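Local coordinates for mandelate racemase/muconate lactonizing protein (Paenibacillus sp., PDB 3V5C) that probably catalyses the dehydration of galacturonate, as a magnesium-binding lyase of the enolase superfamily, at residues A[125-130]-A[356-361]; A[129-134]-A[332-337]; A[110-115]-A[322-327]. The protein carries 1 engineered substitution. All coordinates share one frame; numbering follows the deposited sequence.

Contact 1 of 3, residues A[125-130]-A[356-361]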
loop_
_atom_site.group_PDB
_atom_site.type_symbol
_atom_site.label_atom_id
_atom_site.label_comp_id
_atom_site.label_asym_id
_atom_site.label_seq_id
_atom_site.Cartn_x
_atom_site.Cartn_y
_atom_site.Cartn_z
ATOM N N SER A 125 -2.777 15.083 -15.674
ATOM C CA SER A 125 -3.001 14.755 -14.271
ATOM C C SER A 125 -2.802 13.268 -14.032
ATOM O O SER A 125 -3.153 12.441 -14.886
ATOM C CB SER A 125 -4.410 15.164 -13.835
ATOM O OG SER A 125 -4.535 16.573 -13.818
ATOM N N LEU A 126 -2.251 12.940 -12.863
ATOM C CA LEU A 126 -2.087 11.558 -12.440
ATOM C C LEU A 126 -3.306 11.108 -11.655
ATOM O O LEU A 126 -3.561 11.586 -10.551
ATOM C CB LEU A 126 -0.831 11.375 -11.588
ATOM C CG LEU A 126 -0.550 9.907 -11.250
ATOM C CD1 LEU A 126 -0.527 9.059 -12.515
ATOM C CD2 LEU A 126 0.738 9.765 -10.479
ATOM N N VAL A 127 -4.046 10.184 -12.244
ATOM C CA VAL A 127 -5.250 9.632 -11.627
ATOM C C VAL A 127 -5.047 8.120 -11.575
ATOM O O VAL A 127 -4.781 7.498 -12.595
ATOM C CB VAL A 127 -6.518 9.985 -12.468
ATOM C CG1 VAL A 127 -7.776 9.418 -11.834
ATOM C CG2 VAL A 127 -6.645 11.511 -12.636
ATOM N N VAL A 128 -5.171 7.535 -10.384
ATOM C CA VAL A 128 -4.747 6.158 -10.161
ATOM C C VAL A 128 -5.892 5.355 -9.542
ATOM O O VAL A 128 -6.517 5.809 -8.593
ATOM C CB VAL A 128 -3.529 6.129 -9.186
ATOM C CG1 VAL A 128 -2.913 4.757 -9.101
ATOM C CG2 VAL A 128 -2.466 7.133 -9.619
ATOM N N PRO A 129 -6.171 4.160 -10.075
ATOM C CA PRO A 129 -7.221 3.354 -9.435
ATOM C C PRO A 129 -6.918 3.080 -7.964
ATOM O O PRO A 129 -5.768 2.883 -7.598
ATOM C CB PRO A 129 -7.178 2.037 -10.222
ATOM C CG PRO A 129 -6.598 2.426 -11.556
ATOM C CD PRO A 129 -5.584 3.485 -11.244
ATOM N N CYS A 130 -7.942 3.068 -7.123
ATOM C CA CYS A 130 -7.756 2.654 -5.742
ATOM C C CYS A 130 -8.878 1.724 -5.333
ATOM O O CYS A 130 -9.886 1.596 -6.035
ATOM C CB CYS A 130 -7.744 3.851 -4.797
ATOM S SG CYS A 130 -9.249 4.892 -4.798
ATOM N N GLU A 356 -10.963 6.165 -8.006
ATOM C CA GLU A 356 -9.605 6.597 -8.331
ATOM C C GLU A 356 -9.129 7.665 -7.356
ATOM O O GLU A 356 -9.920 8.517 -6.888
ATOM C CB GLU A 356 -9.541 7.167 -9.751
ATOM C CG GLU A 356 -10.053 6.220 -10.846
ATOM C CD GLU A 356 -10.055 6.856 -12.233
ATOM O OE1 GLU A 356 -10.641 7.947 -12.396
ATOM O OE2 GLU A 356 -9.467 6.266 -13.163
ATOM N N ILE A 357 -7.829 7.627 -7.063
ATOM C CA ILE A 357 -7.196 8.680 -6.290
ATOM C C ILE A 357 -6.539 9.674 -7.237
ATOM O O ILE A 357 -5.789 9.290 -8.142
ATOM C CB ILE A 357 -6.205 8.106 -5.229
ATOM C CG1 ILE A 357 -5.599 9.206 -4.375
ATOM C CG2 ILE A 357 -5.090 7.262 -5.877
ATOM C CD1 ILE A 357 -5.064 8.696 -3.019
ATOM N N HIS A 358 -6.867 10.951 -7.061
ATOM C CA HIS A 358 -6.283 12.009 -7.863
ATOM C C HIS A 358 -5.071 12.568 -7.142
ATOM O O HIS A 358 -5.191 13.169 -6.087
ATOM C CB HIS A 358 -7.323 13.106 -8.129
ATOM C CG HIS A 358 -8.432 12.658 -9.026
ATOM N ND1 HIS A 358 -8.657 13.217 -10.265
ATOM C CD2 HIS A 358 -9.347 11.670 -8.885
ATOM C CE1 HIS A 358 -9.680 12.609 -10.840
ATOM N NE2 HIS A 358 -10.110 11.659 -10.030
ATOM N N VAL A 359 -3.897 12.303 -7.696
ATOM C CA VAL A 359 -2.640 12.739 -7.096
ATOM C C VAL A 359 -2.346 14.168 -7.563
ATOM O O VAL A 359 -2.359 14.421 -8.763
ATOM C CB VAL A 359 -1.486 11.798 -7.515
ATOM C CG1 VAL A 359 -0.186 12.219 -6.830
ATOM C CG2 VAL A 359 -1.809 10.352 -7.149
ATOM N N PRO A 360 -2.097 15.095 -6.633
ATOM C CA PRO A 360 -1.851 16.495 -7.028
ATOM C C PRO A 360 -0.500 16.652 -7.738
ATOM O O PRO A 360 0.407 15.844 -7.528
ATOM C CB PRO A 360 -1.809 17.237 -5.677
ATOM C CG PRO A 360 -1.340 16.179 -4.705
ATOM C CD PRO A 360 -2.076 14.937 -5.167
ATOM N N ALA A 361 -0.375 17.672 -8.585
ATOM C CA ALA A 361 0.870 17.925 -9.298
ATOM C C ALA A 361 1.811 18.845 -8.526
ATOM O O ALA A 361 2.745 19.418 -9.101
ATOM C CB ALA A 361 0.574 18.512 -10.676
HETATM O O HOH W 1 -1.365 15.186 -11.219
HETATM O O HOH W 2 -6.909 5.878 -13.937
#
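Val-127 lays its CG1 methyl over one face of the His-358 ring, 3.9 Å from the ring centroid and offset toward the rim. This CH-pi contact comes from two side chains that run alongside each other from neighbouring strands. Val-127 CG2 meets His-358 ND1 at 3.5 Å. Val-127 CG1 also touches the carboxylate of Glu-356, whose OE1 lies 3.3 Å away. An alanine in place of His-358 would probably take the ring from over CG1 and from beside CG2 of Val-127, and open a gap next to Arg-351 and Glu-353. Strands 126-130 and 356-359 run antiparallel here, with their directions 151° apart. They belong to the sheet that carries the barrel strands of the enolase fold. Val-128 and Ile-357 form a hydrogen-bonded pair: Val-128 N gives to Ile-357 O (2.9 Å), and Ile-357 N gives back to Val-128 O (2.7 Å). On the face of Val-128, its CB packs on Ile-357 CG2 at 3.8 Å, and its CG2 reaches Val-359 CG2. One water links Leu-126 N to Val-359 O. A second donates to both Val-127 O and Glu-356 OE2, the latter at 2.7 Å.

Contact 2 of 3, residues A[129-134]-A[332-337]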
loop_
_atom_site.group_PDB
_atom_site.type_symbol
_atom_site.label_atom_id
_atom_site.label_comp_id
_atom_site.label_asym_id
_atom_site.label_seq_id
_atom_site.Cartn_x
_atom_site.Cartn_y
_atom_site.Cartn_z
ATOM N N PRO A 129 -6.171 4.160 -10.075
ATOM C CA PRO A 129 -7.221 3.354 -9.435
ATOM C C PRO A 129 -6.918 3.080 -7.964
ATOM O O PRO A 129 -5.768 2.883 -7.598
ATOM C CB PRO A 129 -7.178 2.037 -10.222
ATOM C CG PRO A 129 -6.598 2.426 -11.556
ATOM C CD PRO A 129 -5.584 3.485 -11.244
ATOM N N CYS A 130 -7.942 3.068 -7.123
ATOM C CA CYS A 130 -7.756 2.654 -5.742
ATOM C C CYS A 130 -8.878 1.724 -5.333
ATOM O O CYS A 130 -9.886 1.596 -6.035
ATOM C CB CYS A 130 -7.744 3.851 -4.797
ATOM S SG CYS A 130 -9.249 4.892 -4.798
ATOM N N TYR A 131 -8.697 1.077 -4.189
ATOM C CA TYR A 131 -9.747 0.250 -3.621
ATOM C C TYR A 131 -9.818 0.441 -2.129
ATOM O O TYR A 131 -8.857 0.839 -1.480
ATOM C CB TYR A 131 -9.574 -1.251 -3.962
ATOM C CG TYR A 131 -8.400 -1.973 -3.303
ATOM C CD1 TYR A 131 -8.455 -2.371 -1.970
ATOM C CD2 TYR A 131 -7.262 -2.289 -4.030
ATOM C CE1 TYR A 131 -7.409 -3.048 -1.379
ATOM C CE2 TYR A 131 -6.205 -2.979 -3.452
ATOM C CZ TYR A 131 -6.277 -3.345 -2.121
ATOM O OH TYR A 131 -5.246 -4.021 -1.522
ATOM N N ASP A 132 -11.008 0.192 -1.598
ATOM C CA ASP A 132 -11.290 0.394 -0.198
ATOM C C ASP A 132 -10.877 -0.859 0.554
ATOM O O ASP A 132 -11.497 -1.910 0.390
ATOM C CB ASP A 132 -12.795 0.635 -0.053
ATOM C CG ASP A 132 -13.215 0.904 1.369
ATOM O OD1 ASP A 132 -12.392 0.764 2.291
ATOM O OD2 ASP A 132 -14.407 1.234 1.571
ATOM N N THR A 133 -9.840 -0.748 1.388
ATOM C CA THR A 133 -9.297 -1.916 2.086
ATOM C C THR A 133 -9.856 -2.133 3.507
ATOM O O THR A 133 -9.399 -3.027 4.223
ATOM C CB THR A 133 -7.746 -1.802 2.145
ATOM O OG1 THR A 133 -7.167 -3.094 2.377
ATOM C CG2 THR A 133 -7.323 -0.838 3.245
ATOM N N SER A 134 -10.881 -1.362 3.886
ATOM C CA SER A 134 -11.281 -1.247 5.293
ATOM C C SER A 134 -12.358 -2.234 5.751
ATOM O O SER A 134 -12.883 -2.086 6.854
ATOM C CB SER A 134 -11.773 0.185 5.592
ATOM O OG SER A 134 -12.991 0.468 4.911
ATOM N N PHE A 332 0.576 -1.407 -12.930
ATOM C CA PHE A 332 0.204 -1.014 -11.576
ATOM C C PHE A 332 -1.303 -1.191 -11.453
ATOM O O PHE A 332 -2.070 -0.657 -12.266
ATOM C CB PHE A 332 0.566 0.462 -11.324
ATOM C CG PHE A 332 0.325 0.895 -9.917
ATOM C CD1 PHE A 332 -0.918 1.376 -9.533
ATOM C CD2 PHE A 332 1.331 0.809 -8.976
ATOM C CE1 PHE A 332 -1.147 1.757 -8.227
ATOM C CE2 PHE A 332 1.108 1.201 -7.670
ATOM C CZ PHE A 332 -0.137 1.687 -7.308
ATOM N N GLU A 333 -1.727 -1.937 -10.433
ATOM C CA GLU A 333 -3.135 -2.282 -10.271
ATOM C C GLU A 333 -3.952 -1.227 -9.510
ATOM O O GLU A 333 -4.877 -0.633 -10.070
ATOM C CB GLU A 333 -3.241 -3.651 -9.568
ATOM C CG GLU A 333 -2.798 -4.799 -10.441
ATOM C CD GLU A 333 -3.814 -5.144 -11.497
ATOM O OE1 GLU A 333 -5.016 -5.272 -11.166
ATOM O OE2 GLU A 333 -3.413 -5.282 -12.661
ATOM N N PHE A 334 -3.636 -1.027 -8.235
ATOM C CA PHE A 334 -4.446 -0.178 -7.363
ATOM C C PHE A 334 -3.616 0.397 -6.234
ATOM O O PHE A 334 -2.683 -0.247 -5.755
ATOM C CB PHE A 334 -5.516 -0.996 -6.635
ATOM C CG PHE A 334 -6.628 -1.503 -7.492
ATOM C CD1 PHE A 334 -7.702 -0.688 -7.799
ATOM C CD2 PHE A 334 -6.656 -2.830 -7.882
ATOM C CE1 PHE A 334 -8.746 -1.158 -8.557
ATOM C CE2 PHE A 334 -7.705 -3.307 -8.648
ATOM C CZ PHE A 334 -8.754 -2.470 -8.975
ATOM N N VAL A 335 -4.002 1.580 -5.773
ATOM C CA VAL A 335 -3.599 2.078 -4.468
ATOM C C VAL A 335 -4.518 1.437 -3.402
ATOM O O VAL A 335 -5.740 1.508 -3.503
ATOM C CB VAL A 335 -3.723 3.613 -4.436
ATOM C CG1 VAL A 335 -3.526 4.148 -3.019
ATOM C CG2 VAL A 335 -2.705 4.233 -5.381
ATOM N N GLU A 336 -3.927 0.807 -2.385
ATOM C CA GLU A 336 -4.699 0.238 -1.274
ATOM C C GLU A 336 -5.060 1.363 -0.300
ATOM O O GLU A 336 -4.187 1.902 0.387
ATOM C CB GLU A 336 -3.881 -0.865 -0.577
ATOM C CG GLU A 336 -4.612 -1.508 0.574
ATOM C CD GLU A 336 -4.000 -2.805 1.063
ATOM O OE1 GLU A 336 -2.849 -3.128 0.688
ATOM O OE2 GLU A 336 -4.682 -3.507 1.852
ATOM N N TYR A 337 -6.349 1.722 -0.241
ATOM C CA TYR A 337 -6.789 2.942 0.456
ATOM C C TYR A 337 -7.512 2.687 1.783
ATOM O O TYR A 337 -8.494 1.932 1.827
ATOM C CB TYR A 337 -7.688 3.792 -0.450
ATOM C CG TYR A 337 -7.959 5.151 0.122
ATOM C CD1 TYR A 337 -9.083 5.385 0.912
ATOM C CD2 TYR A 337 -7.080 6.206 -0.090
ATOM C CE1 TYR A 337 -9.330 6.630 1.450
ATOM C CE2 TYR A 337 -7.321 7.461 0.442
ATOM C CZ TYR A 337 -8.450 7.663 1.217
ATOM O OH TYR A 337 -8.707 8.910 1.759
HETATM O O HOH W 3 -11.065 3.036 3.122
#
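Tyr-131 and Phe-334 cross at about a right angle. The tyrosine turns its edge toward the phenylalanine face in an offset edge-to-face pair, with planes at 79° and centroids 5.6 Å apart. Tyr-131 CD2 presses on Phe-334 CB at 3.4 Å. CG of Tyr-131 sits between the backbone N and the carbonyl carbon (chi1 69°). One face of the Tyr-131 ring meets Glu-336 CA, 4.2 Å from the centroid. The Glu-336 side chain crosses the ring obliquely, and its carboxylate lies close to Tyr-131 OH without bonding to it. That hydroxyl is hydrogen-bonded to Lys-168, which also forms a salt bridge with Glu-336 OE2. Thr-133 OG1 donates to the anti lone pair of the same OE2, at 2.6 Å. Glu-336 OE1 accepts from the backbone N of Cys-312. Both carboxylate oxygens are thus held, which would probably fix the group's rotation.

The backbones of strands 129-134 and 335-337 pair in parallel. Val-335 N gives to Pro-129 O (2.9 Å), and Tyr-131 N gives to Val-335 O. Tyr-337 N then bonds Tyr-131 O, and Thr-133 N bonds Tyr-337 O at 3.0 Å. Pro-129 CB packs on Phe-334 CD1 at 3.7 Å. Further along, Asp-132 OD1 accepts from Ser-134 N in an Asx turn and from Ser-134 OG through its syn lone pair. A water joins OD1 to Tyr-337 O.

Strand 126-135 lies between strands 335-337 and 167-170, both parallel to it, in the barrel sheet of the enolase fold. Helix 317-325 covers Val-335 and Tyr-337 through Ile-319.

Contact 3 of 3, residues A[110-115]-A[322-327]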
loop_
_atom_site.group_PDB
_atom_site.type_symbol
_atom_site.label_atom_id
_atom_site.label_comp_id
_atom_site.label_asym_id
_atom_site.label_seq_id
_atom_site.Cartn_x
_atom_site.Cartn_y
_atom_site.Cartn_z
ATOM N N PRO A 110 6.388 17.117 -8.828
ATOM C CA PRO A 110 5.877 15.991 -8.038
ATOM C C PRO A 110 6.768 14.775 -8.272
ATOM O O PRO A 110 7.375 14.634 -9.333
ATOM C CB PRO A 110 4.492 15.752 -8.634
ATOM C CG PRO A 110 4.642 16.177 -10.082
ATOM C CD PRO A 110 5.519 17.413 -9.985
ATOM N N VAL A 111 6.868 13.899 -7.282
ATOM C CA VAL A 111 7.708 12.720 -7.428
ATOM C C VAL A 111 7.342 11.880 -8.649
ATOM O O VAL A 111 8.229 11.354 -9.337
ATOM C CB VAL A 111 7.667 11.862 -6.164
ATOM C CG1 VAL A 111 8.240 10.452 -6.431
ATOM C CG2 VAL A 111 8.427 12.574 -5.040
ATOM N N TYR A 112 6.055 11.766 -8.943
ATOM C CA TYR A 112 5.671 10.955 -10.091
ATOM C C TYR A 112 6.366 11.411 -11.388
ATOM O O TYR A 112 6.762 10.572 -12.190
ATOM C CB TYR A 112 4.152 10.813 -10.233
ATOM C CG TYR A 112 3.385 12.069 -10.578
ATOM C CD1 TYR A 112 3.361 12.553 -11.886
ATOM C CD2 TYR A 112 2.636 12.732 -9.614
ATOM C CE1 TYR A 112 2.633 13.688 -12.218
ATOM C CE2 TYR A 112 1.912 13.870 -9.927
ATOM C CZ TYR A 112 1.916 14.342 -11.240
ATOM O OH TYR A 112 1.189 15.463 -11.558
ATOM N N ASP A 113 6.575 12.722 -11.548
ATOM C CA ASP A 113 7.348 13.224 -12.692
ATOM C C ASP A 113 8.837 12.917 -12.615
ATOM O O ASP A 113 9.507 12.747 -13.637
ATOM C CB ASP A 113 7.166 14.721 -12.851
ATOM C CG ASP A 113 5.957 15.060 -13.656
ATOM O OD1 ASP A 113 5.551 16.240 -13.617
ATOM O OD2 ASP A 113 5.427 14.147 -14.333
ATOM N N LEU A 114 9.368 12.873 -11.404
ATOM C CA LEU A 114 10.770 12.523 -11.221
ATOM C C LEU A 114 11.075 11.053 -11.505
ATOM O O LEU A 114 12.218 10.717 -11.826
ATOM C CB LEU A 114 11.237 12.855 -9.794
ATOM C CG LEU A 114 11.168 14.313 -9.323
ATOM C CD1 LEU A 114 11.685 14.461 -7.886
ATOM C CD2 LEU A 114 11.928 15.231 -10.258
ATOM N N VAL A 115 10.083 10.169 -11.375
ATOM C CA VAL A 115 10.388 8.739 -11.443
ATOM C C VAL A 115 9.741 7.997 -12.604
ATOM O O VAL A 115 9.988 6.814 -12.804
ATOM C CB VAL A 115 10.027 7.994 -10.140
ATOM C CG1 VAL A 115 10.752 8.595 -8.965
ATOM C CG2 VAL A 115 8.506 7.965 -9.935
ATOM N N SER A 322 2.250 5.179 -2.801
ATOM C CA SER A 322 1.749 4.257 -3.821
ATOM C C SER A 322 1.230 4.985 -5.049
ATOM O O SER A 322 1.481 4.585 -6.188
ATOM C CB SER A 322 0.620 3.394 -3.252
ATOM O OG SER A 322 1.067 2.601 -2.170
ATOM N N GLY A 323 0.456 6.041 -4.825
ATOM C CA GLY A 323 -0.049 6.834 -5.932
ATOM C C GLY A 323 1.063 7.342 -6.846
ATOM O O GLY A 323 0.958 7.222 -8.065
ATOM N N HIS A 324 2.135 7.874 -6.275
ATOM C CA HIS A 324 3.258 8.331 -7.093
ATOM C C HIS A 324 4.020 7.184 -7.756
ATOM O O HIS A 324 4.469 7.312 -8.894
ATOM C CB HIS A 324 4.227 9.177 -6.259
ATOM C CG HIS A 324 3.717 10.545 -5.950
ATOM N ND1 HIS A 324 4.184 11.676 -6.592
ATOM C CD2 HIS A 324 2.775 10.965 -5.074
ATOM C CE1 HIS A 324 3.556 12.735 -6.112
ATOM N NE2 HIS A 324 2.695 12.332 -5.191
ATOM N N LEU A 325 4.155 6.058 -7.058
ATOM C CA LEU A 325 4.888 4.923 -7.613
ATOM C C LEU A 325 4.260 4.461 -8.916
ATOM O O LEU A 325 4.944 3.982 -9.823
ATOM C CB LEU A 325 4.866 3.753 -6.631
ATOM C CG LEU A 325 5.492 2.440 -7.104
ATOM C CD1 LEU A 325 6.980 2.630 -7.360
ATOM C CD2 LEU A 325 5.260 1.334 -6.069
ATOM N N SER A 326 2.938 4.575 -8.997
ATOM C CA SER A 326 2.216 4.087 -10.160
ATOM C C SER A 326 2.754 4.641 -11.467
ATOM O O SER A 326 2.645 3.971 -12.490
ATOM C CB SER A 326 0.715 4.356 -10.034
ATOM O OG SER A 326 0.441 5.716 -10.273
ATOM N N ALA A 327 3.337 5.844 -11.443
ATOM C CA ALA A 327 3.853 6.433 -12.679
ATOM C C ALA A 327 5.088 5.715 -13.218
ATOM O O ALA A 327 5.456 5.916 -14.378
ATOM C CB ALA A 327 4.137 7.934 -12.502
#
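This is a buried meeting of two helices, the short helix 111-115 and the C-terminal part of helix 317-325, which precedes strand 335-337 of the enolase-fold barrel. His-324 contributes the largest share of the buried surface. Its CG lies anti to the carbonyl carbon (chi1 -74°), and the ring is presented edge-on to the first turn of the short helix. Tyr-112 N lies in the ring plane and gives a weak hydrogen bond to His-324 ND1, 3.0 Å long and bent to 134°. Val-111 CB touches the same nitrogen at 3.5 Å, and Pro-110 CB comes to the ring edge at CE1. The Tyr-112 and His-324 side chains cross obliquely, with ring planes 40° apart and Tyr-112 CD2 3.6 Å from ND1. Pro-110 CG lies over one face of the Tyr-112 ring. Ala-327 CB packs against Tyr-112 CB at 3.7 Å. Ser-326 OG donates to Gly-323 O (2.7 Å). Phe-365 meets the His-324 ring edge-to-face, and Tyr-350 OH makes a weak hydrogen bond with NE2. If the weak bond from Tyr-112 N is taken at face value, ND1 acts as acceptor, and a neutral ring would probably carry its proton on NE2.

How the contacts relate
Contacts 1 and 2 share Pro-129 and Cys-130, and their centres are about 11 Å apart. In both, strand 126-135 is one partner: antiparallel to 356-359 in contact 1, parallel to 335-337 in contact 2. Val-128 CG1 bridges them, reaching Phe-332 CE1 at 3.6 Å and Val-335 CG2 at 3.8 Å. Contact 3 lies about 10 Å from contact 1 and about 16 Å from contact 2, centre to centre. It touches contact 1 where Val-359 CG1 meets His-324 NE2 (3.3 Å), and contact 2 where Phe-332 CD1 meets Ser-326 CB (3.4 Å). None includes Glu-238 or Asp-261, which bind the magnesium ion; the Glu-336 side chain of contact 2 is about 12 Å from it.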